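Local atomic coordinates of porin (Acinetobacter baumannii AB307-0294, PDB entry 5DL7), a protein that probably acts as an outer-membrane porin of the OprD family, letting small solutes cross through a calcium-binding beta-barrel. Residues 246-251 / 263-268; 284-290 / 314-319; 306-312 / 346-350. Residues are numbered along the deposited sequence.

All three contacts lie in one stretch of barrel wall and in the loop between strands 278-288 and 318-327. Contacts 1 and 2, with centres about 9 Å apart, follow each other across the sheet: Arg265 O lies 2.8 Å from Phe288 N, and Asp263 OD2 lies 2.9 Å from Ser290 N. Both meet the same C8E molecule; a bound calcium ion lies about 5 Å from the Asp263 side chain and about 7 Å from that of Ser290. Contact 3, its centre about 13 Å from that of contact 2 and 17 Å from that of contact 1, anchors residues 306-312 of that loop; Met285 CE approaches Tyr312 O at 3.5 Å.

Contact 1: residues 246-251 / 263-268; sequences VRFFNS and DNRHIS. With C8E ((hydroxyethyloxy)tri(ethyloxy)octane), chain L.
Two neighbouring antiparallel strands of the barrel wall, 246-251 and 263-268, pair next to the loop that joins strands 240-253 and 263-275; their axes approach to 4.7 Å at 178°. All twelve residues are extended. Arg247-Ser268, Phe249-His266 and Ser251-Asn264 are hydrogen-bonded pairs (CA-CA 5.0-5.2 Å), with Phe248-Ile267 and Asn250-Arg265 as non-hydrogen-bonded pairs between them (CA-CA 4.6 Å). Six backbone bonds fix the register, among them Arg247 N to Ser268 O and Phe249 N to His266 O, both 2.8 Å. The two strands are thus adjacent staves of the antiparallel barrel expected of the OprD family, successive residues facing opposite sides of the wall. Phe249 (m) and His266 (t) share the face turned to Pro302 and Val303 of a loop, consistent with the barrel interior. On the face of Phe248 and Ile267 apolar side chains pack, Phe248 CB to Ile267 CD1 at 4.1 Å; toward Asp263 the same face turns polar with Asn250 and Arg265. Arg265 (m, p, p) folds back so that its NH2 bridges Asp263 OD1 at 3.0 Å, while its NE and NH1 donate to C8E O12 (2.9 Å) and O21 (2.8 Å). C8E O21 in turn donates to Asp263 OD2 at 2.6 Å.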
loop_
_atom_site.group_PDB
_atom_site.type_symbol
_atom_site.label_atom_id
_atom_site.label_comp_id
_atom_site.label_asym_id
_atom_site.label_seq_id
_atom_site.Cartn_x
_atom_site.Cartn_y
_atom_site.Cartn_z
ATOM N N VAL A 246 -7.810 -11.260 8.159
ATOM C CA VAL A 246 -6.749 -12.140 8.621
ATOM C C VAL A 246 -5.897 -12.494 7.430
ATOM O O VAL A 246 -6.407 -12.808 6.359
ATOM C CB VAL A 246 -7.290 -13.434 9.310
ATOM C CG1 VAL A 246 -6.249 -14.482 9.575
ATOM C CG2 VAL A 246 -8.064 -13.127 10.583
ATOM N N ARG A 247 -4.583 -12.450 7.639
ATOM C CA ARG A 247 -3.606 -12.654 6.523
ATOM C C ARG A 247 -2.489 -13.532 6.978
ATOM O O ARG A 247 -1.888 -13.281 8.055
ATOM C CB ARG A 247 -3.054 -11.317 6.029
ATOM C CG ARG A 247 -4.152 -10.415 5.506
ATOM C CD ARG A 247 -3.560 -9.095 4.954
ATOM N NE ARG A 247 -4.695 -8.101 4.842
ATOM C CZ ARG A 247 -4.618 -6.864 4.479
ATOM N NH1 ARG A 247 -3.489 -6.330 4.180
ATOM N NH2 ARG A 247 -5.723 -6.102 4.466
ATOM N N PHE A 248 -2.209 -14.568 6.191
ATOM C CA PHE A 248 -1.094 -15.457 6.465
ATOM C C PHE A 248 -0.203 -15.575 5.264
ATOM O O PHE A 248 -0.678 -15.773 4.107
ATOM C CB PHE A 248 -1.652 -16.857 6.682
ATOM C CG PHE A 248 -0.609 -17.903 6.814
ATOM C CD1 PHE A 248 0.272 -17.910 7.894
ATOM C CD2 PHE A 248 -0.426 -18.858 5.840
ATOM C CE1 PHE A 248 1.221 -19.006 7.984
ATOM C CE2 PHE A 248 0.600 -19.884 5.933
ATOM C CZ PHE A 248 1.383 -19.899 6.990
ATOM N N PHE A 249 1.109 -15.382 5.498
ATOM C CA PHE A 249 2.170 -15.529 4.462
ATOM C C PHE A 249 3.111 -16.609 4.813
ATOM O O PHE A 249 3.503 -16.725 5.989
ATOM C CB PHE A 249 2.909 -14.139 4.268
ATOM C CG PHE A 249 2.089 -13.039 3.747
ATOM C CD1 PHE A 249 1.413 -12.262 4.645
ATOM C CD2 PHE A 249 2.064 -12.770 2.441
ATOM C CE1 PHE A 249 0.619 -11.181 4.260
ATOM C CE2 PHE A 249 1.297 -11.650 1.994
ATOM C CZ PHE A 249 0.587 -10.887 2.919
ATOM N N ASN A 250 3.533 -17.298 3.793
ATOM C CA ASN A 250 4.598 -18.331 3.876
ATOM C C ASN A 250 5.589 -18.051 2.781
ATOM O O ASN A 250 5.253 -17.991 1.612
ATOM C CB ASN A 250 4.014 -19.773 3.701
ATOM C CG ASN A 250 5.041 -20.873 3.847
ATOM O OD1 ASN A 250 5.637 -20.924 4.933
ATOM N ND2 ASN A 250 5.293 -21.659 2.825
ATOM N N SER A 251 6.886 -17.915 3.218
ATOM C CA SER A 251 7.929 -17.478 2.260
ATOM C C SER A 251 9.183 -18.290 2.435
ATOM O O SER A 251 9.588 -18.619 3.576
ATOM C CB SER A 251 8.276 -15.987 2.406
ATOM O OG SER A 251 7.125 -15.126 2.395
ATOM N N ASP A 263 13.005 -17.338 5.149
ATOM C CA ASP A 263 12.308 -18.384 6.009
ATOM C C ASP A 263 11.341 -17.672 6.953
ATOM O O ASP A 263 11.711 -17.211 7.988
ATOM C CB ASP A 263 13.369 -19.257 6.750
ATOM C CG ASP A 263 12.676 -20.208 7.669
ATOM O OD1 ASP A 263 11.882 -21.007 7.064
ATOM O OD2 ASP A 263 12.879 -20.364 8.888
ATOM N N ASN A 264 10.106 -17.499 6.488
ATOM C CA ASN A 264 9.180 -16.696 7.249
ATOM C C ASN A 264 7.742 -17.241 7.114
ATOM O O ASN A 264 7.320 -17.573 6.032
ATOM C CB ASN A 264 9.217 -15.246 6.730
ATOM C CG ASN A 264 8.301 -14.381 7.534
ATOM O OD1 ASN A 264 7.156 -14.077 7.130
ATOM N ND2 ASN A 264 8.822 -13.868 8.678
ATOM N N ARG A 265 7.092 -17.250 8.230
ATOM C CA ARG A 265 5.600 -17.273 8.251
ATOM C C ARG A 265 5.173 -16.064 8.944
ATOM O O ARG A 265 5.756 -15.665 9.959
ATOM C CB ARG A 265 5.023 -18.495 9.029
ATOM C CG ARG A 265 5.061 -19.790 8.266
ATOM C CD ARG A 265 6.410 -20.366 7.979
ATOM N NE ARG A 265 7.093 -20.680 9.186
ATOM C CZ ARG A 265 8.399 -20.899 9.336
ATOM N NH1 ARG A 265 8.935 -21.129 10.551
ATOM N NH2 ARG A 265 9.157 -20.712 8.278
ATOM N N HIS A 266 4.121 -15.410 8.455
ATOM C CA HIS A 266 3.647 -14.199 9.087
ATOM C C HIS A 266 2.102 -14.245 9.219
ATOM O O HIS A 266 1.444 -14.520 8.190
ATOM C CB HIS A 266 4.079 -12.958 8.266
ATOM C CG HIS A 266 3.910 -11.703 9.067
ATOM N ND1 HIS A 266 2.706 -11.084 9.195
ATOM C CD2 HIS A 266 4.799 -11.010 9.862
ATOM C CE1 HIS A 266 2.853 -10.100 10.077
ATOM N NE2 HIS A 266 4.103 -10.058 10.497
ATOM N N ILE A 267 1.620 -14.039 10.436
ATOM C CA ILE A 267 0.137 -14.064 10.623
ATOM C C ILE A 267 -0.191 -12.717 11.101
ATOM O O ILE A 267 0.503 -12.128 11.935
ATOM C CB ILE A 267 -0.199 -15.232 11.606
ATOM C CG1 ILE A 267 -1.672 -15.291 11.786
ATOM C CG2 ILE A 267 0.376 -14.879 12.929
ATOM C CD1 ILE A 267 -2.370 -15.697 10.501
ATOM N N SER A 268 -1.309 -12.158 10.616
ATOM C CA SER A 268 -1.837 -10.887 11.110
ATOM C C SER A 268 -3.343 -10.896 11.082
ATOM O O SER A 268 -3.955 -11.552 10.218
ATOM C CB SER A 268 -1.238 -9.732 10.364
ATOM O OG SER A 268 -1.445 -9.698 8.962
HETATM C C11 C8E L . 5.417 -23.303 11.237
HETATM O O12 C8E L . 5.593 -21.814 11.358
HETATM C C13 C8E L . 5.155 -21.346 12.610
HETATM C C14 C8E L . 6.170 -21.802 13.661
HETATM O O15 C8E L . 7.582 -21.586 13.256
HETATM C C16 C8E L . 8.342 -21.725 14.440
HETATM C C17 C8E L . 9.764 -21.356 14.112
HETATM O O18 C8E L . 10.233 -22.330 13.176
HETATM C C19 C8E L . 11.630 -22.096 12.866
HETATM C C20 C8E L . 12.017 -22.776 11.578
HETATM O O21 C8E L . 11.629 -22.039 10.363
HETATM O O HOH W 1 0.306 -11.371 7.814
HETATM O O HOH W 2 8.568 -20.550 5.304
HETATM O O HOH W 3 6.106 -15.198 4.904
#

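Contact 2: residues 284-290 / 314-319; sequences YMQSFGS and NKDEKV. With C8E ((hydroxyethyloxy)tri(ethyloxy)octane), chain L.
A type II beta turn, Asn314 to Glu317, leads into an antiparallel strand pair of the barrel wall, where 314-319 comes back beside 284-290 after a long loop. The turn has Lys315 at phi/psi -51/126, Asp316 at 65/8, and Glu317 N bonded to Asn314 O at 3.1 Å. Glu317 OE1 accepts from Asn314 N (3.1 Å) and Asn314 ND2 (2.8 Å). Beyond it, Met285 and Val319 form a hydrogen-bonded pair (CA-CA 4.8 Å), Met285 N to Val319 O at 2.9 Å and Val319 N to Met285 O at 2.8 Å; Gln286-Lys318 is the non-hydrogen-bonded pair (CA-CA 4.5 Å). Ser287 N to Glu317 O, 3.1 Å, is the last direct backbone bond. Further on the chains part, and water spans the gap: water 4 accepts from Asp316 N at 3.0 Å and lies 2.9 Å from Ser287 OG, while water 5 accepts from Gly289 N at 2.8 Å and donates to Asp316 OD1 at 2.6 Å. At phi/psi 108/174 a CB on Gly289 would be jammed against the carbonyl O of Phe288, which calls for glycine. Met285 CE packs on Val319 CG2 at 3.8 Å on one face. On the other, Tyr284 OH donates to Gln286 OE1 at 2.6 Å and touches Lys318 CG at 3.6 Å; Lys318 NZ forms a salt bridge with Asp352 of strand 341-353. Lys315 NZ pairs with Asp316 OD2 at 2.9 Å and with Asp354. Phe288 CB stands 3.7 Å from C8E O15. Neighbouring antiparallel strands joined by a long loop at one end of the barrel are typical of outer-membrane porins.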
loop_
_atom_site.group_PDB
_atom_site.type_symbol
_atom_site.label_atom_id
_atom_site.label_comp_id
_atom_site.label_asym_id
_atom_site.label_seq_id
_atom_site.Cartn_x
_atom_site.Cartn_y
_atom_site.Cartn_z
ATOM N N TYR A 284 -3.367 -8.079 16.020
ATOM C CA TYR A 284 -2.243 -8.878 16.416
ATOM C C TYR A 284 -1.469 -9.292 15.197
ATOM O O TYR A 284 -2.080 -9.648 14.153
ATOM C CB TYR A 284 -2.631 -10.147 17.194
ATOM C CG TYR A 284 -1.462 -10.876 17.704
ATOM C CD1 TYR A 284 -0.680 -10.323 18.711
ATOM C CD2 TYR A 284 -1.075 -11.960 17.131
ATOM C CE1 TYR A 284 0.444 -10.999 19.244
ATOM C CE2 TYR A 284 0.023 -12.681 17.671
ATOM C CZ TYR A 284 0.809 -12.119 18.642
ATOM O OH TYR A 284 1.948 -12.849 19.171
ATOM N N MET A 285 -0.123 -9.254 15.309
ATOM C CA MET A 285 0.725 -9.835 14.295
ATOM C C MET A 285 1.839 -10.606 14.923
ATOM O O MET A 285 2.313 -10.250 15.975
ATOM C CB MET A 285 1.290 -8.832 13.265
ATOM C CG MET A 285 0.304 -7.799 12.744
ATOM S SD MET A 285 0.775 -6.998 11.228
ATOM C CE MET A 285 2.173 -5.999 11.778
ATOM N N GLN A 286 2.288 -11.608 14.199
ATOM C CA GLN A 286 3.539 -12.269 14.573
ATOM C C GLN A 286 4.293 -12.894 13.432
ATOM O O GLN A 286 3.721 -13.540 12.560
ATOM C CB GLN A 286 3.250 -13.356 15.644
ATOM C CG GLN A 286 4.447 -14.106 16.193
ATOM C CD GLN A 286 4.141 -14.985 17.415
ATOM O OE1 GLN A 286 3.066 -14.893 17.983
ATOM N NE2 GLN A 286 5.170 -15.683 17.910
ATOM N N SER A 287 5.612 -12.648 13.428
ATOM C CA SER A 287 6.493 -13.306 12.570
ATOM C C SER A 287 7.120 -14.528 13.125
ATOM O O SER A 287 7.589 -14.522 14.283
ATOM C CB SER A 287 7.594 -12.239 12.206
ATOM O OG SER A 287 8.456 -12.739 11.240
ATOM N N PHE A 288 7.263 -15.559 12.283
ATOM C CA PHE A 288 7.924 -16.799 12.677
ATOM C C PHE A 288 8.989 -17.169 11.654
ATOM O O PHE A 288 8.783 -16.952 10.488
ATOM C CB PHE A 288 6.959 -18.027 12.687
ATOM C CG PHE A 288 5.750 -17.789 13.597
ATOM C CD1 PHE A 288 4.664 -17.113 13.153
ATOM C CD2 PHE A 288 5.811 -18.288 14.965
ATOM C CE1 PHE A 288 3.591 -16.864 14.026
ATOM C CE2 PHE A 288 4.667 -18.202 15.770
ATOM C CZ PHE A 288 3.583 -17.479 15.268
ATOM N N GLY A 289 10.063 -17.850 12.116
ATOM C CA GLY A 289 11.057 -18.291 11.158
ATOM C C GLY A 289 12.384 -17.521 11.227
ATOM O O GLY A 289 12.488 -16.650 12.048
ATOM N N SER A 290 13.326 -17.988 10.450
ATOM C CA SER A 290 14.729 -17.402 10.509
ATOM C C SER A 290 14.857 -15.980 10.010
ATOM O O SER A 290 15.874 -15.331 10.327
ATOM C CB SER A 290 15.698 -18.249 9.652
ATOM O OG SER A 290 15.661 -19.552 10.154
ATOM N N ASN A 314 9.316 -7.233 11.104
ATOM C CA ASN A 314 10.664 -7.767 11.362
ATOM C C ASN A 314 10.623 -9.190 11.815
ATOM O O ASN A 314 9.566 -9.693 12.341
ATOM C CB ASN A 314 11.295 -6.889 12.411
ATOM C CG ASN A 314 11.545 -5.506 11.876
ATOM O OD1 ASN A 314 12.418 -5.317 11.006
ATOM N ND2 ASN A 314 10.757 -4.498 12.268
ATOM N N LYS A 315 11.771 -9.854 11.708
ATOM C CA LYS A 315 12.016 -11.198 12.236
ATOM C C LYS A 315 11.576 -11.242 13.750
ATOM O O LYS A 315 11.958 -10.405 14.587
ATOM C CB LYS A 315 13.469 -11.595 12.081
ATOM C CG LYS A 315 13.675 -13.038 12.526
ATOM C CD LYS A 315 14.885 -13.547 13.082
ATOM C CE LYS A 315 14.941 -14.979 13.550
ATOM N NZ LYS A 315 14.898 -15.136 14.934
ATOM N N ASP A 316 10.728 -12.196 14.049
ATOM C CA ASP A 316 10.182 -12.503 15.367
ATOM C C ASP A 316 9.300 -11.492 16.007
ATOM O O ASP A 316 8.868 -11.672 17.154
ATOM C CB ASP A 316 11.265 -12.883 16.310
ATOM C CG ASP A 316 11.861 -14.328 15.931
ATOM O OD1 ASP A 316 11.373 -15.132 15.166
ATOM O OD2 ASP A 316 12.727 -14.608 16.749
ATOM N N GLU A 317 8.937 -10.446 15.251
ATOM C CA GLU A 317 8.211 -9.324 15.887
ATOM C C GLU A 317 6.767 -9.752 16.185
ATOM O O GLU A 317 6.079 -10.223 15.275
ATOM C CB GLU A 317 8.216 -8.199 14.923
ATOM C CG GLU A 317 7.591 -6.916 15.425
ATOM C CD GLU A 317 7.930 -5.641 14.728
ATOM O OE1 GLU A 317 8.561 -5.670 13.645
ATOM O OE2 GLU A 317 7.532 -4.538 15.307
ATOM N N LYS A 318 6.402 -9.493 17.423
ATOM C CA LYS A 318 5.012 -9.620 17.893
ATOM C C LYS A 318 4.448 -8.266 17.983
ATOM O O LYS A 318 5.047 -7.353 18.613
ATOM C CB LYS A 318 4.972 -10.275 19.283
ATOM C CG LYS A 318 5.374 -11.736 19.236
ATOM C CD LYS A 318 5.281 -12.165 20.724
ATOM C CE LYS A 318 5.659 -13.590 20.867
ATOM N NZ LYS A 318 7.151 -13.563 20.898
ATOM N N VAL A 319 3.251 -8.044 17.438
ATOM C CA VAL A 319 2.626 -6.770 17.413
ATOM C C VAL A 319 1.207 -6.767 17.990
ATOM O O VAL A 319 0.462 -7.688 17.646
ATOM C CB VAL A 319 2.529 -6.179 15.984
ATOM C CG1 VAL A 319 2.002 -4.738 15.940
ATOM C CG2 VAL A 319 3.872 -6.176 15.224
HETATM C C11 C8E L . 5.417 -23.303 11.237
HETATM O O12 C8E L . 5.593 -21.814 11.358
HETATM C C13 C8E L . 5.155 -21.346 12.610
HETATM C C14 C8E L . 6.170 -21.802 13.661
HETATM O O15 C8E L . 7.582 -21.586 13.256
HETATM C C16 C8E L . 8.342 -21.725 14.440
HETATM C C17 C8E L . 9.764 -21.356 14.112
HETATM O O18 C8E L . 10.233 -22.330 13.176
HETATM C C19 C8E L . 11.630 -22.096 12.866
HETATM C C20 C8E L . 12.017 -22.776 11.578
HETATM O O21 C8E L . 11.629 -22.039 10.363
HETATM O O HOH W 4 10.501 -14.568 12.160
HETATM O O HOH W 5 11.037 -17.716 14.783
#

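Contact 3: residues 306-312 / 346-350; sequences DFMSSDY and RYAKG
Arg346 holds Asp306 by two bonds: NH1 forms a salt bridge with Asp306 OD1 at 2.8 Å (N-H...O 163°), and NH2 donates to Asp306 O at 2.9 Å. The guanidinium has a second charged partner: NH2 also forms a salt bridge with Glu369 of the adjacent strand. The arginine side chain leaves the strand with chi1 p and then runs extended (t, t). Its guanidinium lies flat on the Phe307 ring, with centres 4.0 Å apart and planes at 16°; CZ sits 13° off the ring normal, a cation-pi stack. The opposite face of Phe307 receives the methyl of Ala348, whose CB is 3.9 Å from the ring centroid in a CH-pi contact. Segment 306-312 has no regular structure, and no backbone-to-backbone hydrogen bond joins it to strand 346-350. Its far end is shaped by an ST turn, Tyr312 N to Ser310 OG at 3.2 Å, and by the left-handed backbone of Tyr312 (54/27). Tyr312 CE2 meets Ala348 CB at 4.1 Å and Gly350 N at 3.9 Å; its hydroxyl pairs with Ser367. A charged pair backed by an aromatic ring thus fastens this segment to the wall, consistent with a loop folded into the barrel, as in other porins.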
loop_
_atom_site.group_PDB
_atom_site.type_symbol
_atom_site.label_atom_id
_atom_site.label_comp_id
_atom_site.label_asym_id
_atom_site.label_seq_id
_atom_site.Cartn_x
_atom_site.Cartn_y
_atom_site.Cartn_z
ATOM N N ASP A 306 -1.225 -1.533 8.628
ATOM C CA ASP A 306 -0.480 -0.723 7.619
ATOM C C ASP A 306 -0.170 0.667 8.200
ATOM O O ASP A 306 -0.734 1.691 7.914
ATOM C CB ASP A 306 -1.333 -0.512 6.384
ATOM C CG ASP A 306 -2.705 0.157 6.683
ATOM O OD1 ASP A 306 -3.385 0.067 7.914
ATOM O OD2 ASP A 306 -3.262 0.781 5.654
ATOM N N PHE A 307 0.776 0.701 9.129
ATOM C CA PHE A 307 1.165 1.969 9.854
ATOM C C PHE A 307 2.135 2.867 9.091
ATOM O O PHE A 307 2.812 2.329 8.132
ATOM C CB PHE A 307 1.774 1.515 11.179
ATOM C CG PHE A 307 0.711 1.336 12.279
ATOM C CD1 PHE A 307 -0.212 0.314 12.222
ATOM C CD2 PHE A 307 0.602 2.208 13.310
ATOM C CE1 PHE A 307 -1.146 0.116 13.260
ATOM C CE2 PHE A 307 -0.377 2.068 14.321
ATOM C CZ PHE A 307 -1.268 1.022 14.277
ATOM N N MET A 308 2.177 4.106 9.385
ATOM C CA MET A 308 2.818 5.170 8.661
ATOM C C MET A 308 4.349 5.030 8.679
ATOM O O MET A 308 5.016 5.272 7.635
ATOM C CB MET A 308 2.373 6.522 9.110
ATOM C CG MET A 308 0.899 6.705 8.755
ATOM S SD MET A 308 0.246 8.189 9.715
ATOM C CE MET A 308 1.262 9.513 9.145
ATOM N N SER A 309 4.916 4.714 9.846
ATOM C CA SER A 309 6.320 5.078 10.099
ATOM C C SER A 309 7.231 3.804 10.172
ATOM O O SER A 309 8.424 4.005 10.425
ATOM C CB SER A 309 6.493 5.873 11.391
ATOM O OG SER A 309 5.695 7.050 11.287
ATOM N N SER A 310 6.667 2.599 10.038
ATOM C CA SER A 310 7.432 1.355 10.010
ATOM C C SER A 310 6.558 0.307 9.376
ATOM O O SER A 310 5.323 0.410 9.416
ATOM C CB SER A 310 7.757 0.875 11.455
ATOM O OG SER A 310 8.362 -0.455 11.550
ATOM N N ASP A 311 7.167 -0.792 8.954
ATOM C CA ASP A 311 6.453 -1.941 8.446
ATOM C C ASP A 311 6.002 -2.938 9.482
ATOM O O ASP A 311 5.153 -3.800 9.109
ATOM C CB ASP A 311 7.138 -2.556 7.257
ATOM C CG ASP A 311 8.276 -3.345 7.523
ATOM O OD1 ASP A 311 8.673 -3.698 8.685
ATOM O OD2 ASP A 311 8.597 -4.125 6.616
ATOM N N TYR A 312 6.535 -2.889 10.691
ATOM C CA TYR A 312 6.133 -3.824 11.800
ATOM C C TYR A 312 6.239 -5.280 11.406
ATOM O O TYR A 312 5.640 -6.128 12.050
ATOM C CB TYR A 312 4.745 -3.454 12.362
ATOM C CG TYR A 312 4.744 -2.260 13.250
ATOM C CD1 TYR A 312 4.584 -1.045 12.724
ATOM C CD2 TYR A 312 4.774 -2.382 14.573
ATOM C CE1 TYR A 312 4.628 0.125 13.518
ATOM C CE2 TYR A 312 4.790 -1.295 15.415
ATOM C CZ TYR A 312 4.702 -0.045 14.895
ATOM O OH TYR A 312 4.776 1.106 15.675
ATOM N N ARG A 346 -5.192 4.971 16.371
ATOM C CA ARG A 346 -4.717 3.658 16.583
ATOM C C ARG A 346 -3.366 3.633 17.186
ATOM O O ARG A 346 -2.652 4.680 17.059
ATOM C CB ARG A 346 -4.704 2.930 15.265
ATOM C CG ARG A 346 -3.821 3.499 14.205
ATOM C CD ARG A 346 -3.932 2.617 12.915
ATOM N NE ARG A 346 -3.152 3.225 11.836
ATOM C CZ ARG A 346 -2.927 2.634 10.689
ATOM N NH1 ARG A 346 -3.492 1.441 10.328
ATOM N NH2 ARG A 346 -2.225 3.333 9.763
ATOM N N TYR A 347 -3.039 2.621 17.935
ATOM C CA TYR A 347 -1.747 2.491 18.574
ATOM C C TYR A 347 -1.280 1.046 18.227
ATOM O O TYR A 347 -2.051 0.101 18.390
ATOM C CB TYR A 347 -1.873 2.636 20.040
ATOM C CG TYR A 347 -0.561 2.337 20.801
ATOM C CD1 TYR A 347 0.540 3.250 20.803
ATOM C CD2 TYR A 347 -0.388 1.139 21.545
ATOM C CE1 TYR A 347 1.723 2.959 21.500
ATOM C CE2 TYR A 347 0.792 0.876 22.252
ATOM C CZ TYR A 347 1.835 1.744 22.201
ATOM O OH TYR A 347 2.980 1.482 22.886
ATOM N N ALA A 348 -0.031 0.907 17.979
ATOM C CA ALA A 348 0.604 -0.426 17.886
ATOM C C ALA A 348 1.941 -0.488 18.635
ATOM O O ALA A 348 2.663 0.527 18.599
ATOM C CB ALA A 348 0.833 -0.775 16.412
ATOM N N LYS A 349 2.213 -1.594 19.283
ATOM C CA LYS A 349 3.517 -1.835 19.738
ATOM C C LYS A 349 4.051 -3.169 19.242
ATOM O O LYS A 349 3.347 -4.160 19.264
ATOM C CB LYS A 349 3.506 -1.854 21.241
ATOM C CG LYS A 349 2.803 -2.836 21.963
ATOM C CD LYS A 349 3.267 -2.844 23.466
ATOM C CE LYS A 349 2.986 -4.104 24.267
ATOM N NZ LYS A 349 1.780 -4.325 25.142
ATOM N N GLY A 350 5.285 -3.078 18.794
ATOM C CA GLY A 350 6.029 -4.272 18.355
ATOM C C GLY A 350 7.175 -4.596 19.259
ATOM O O GLY A 350 7.896 -3.677 19.733
#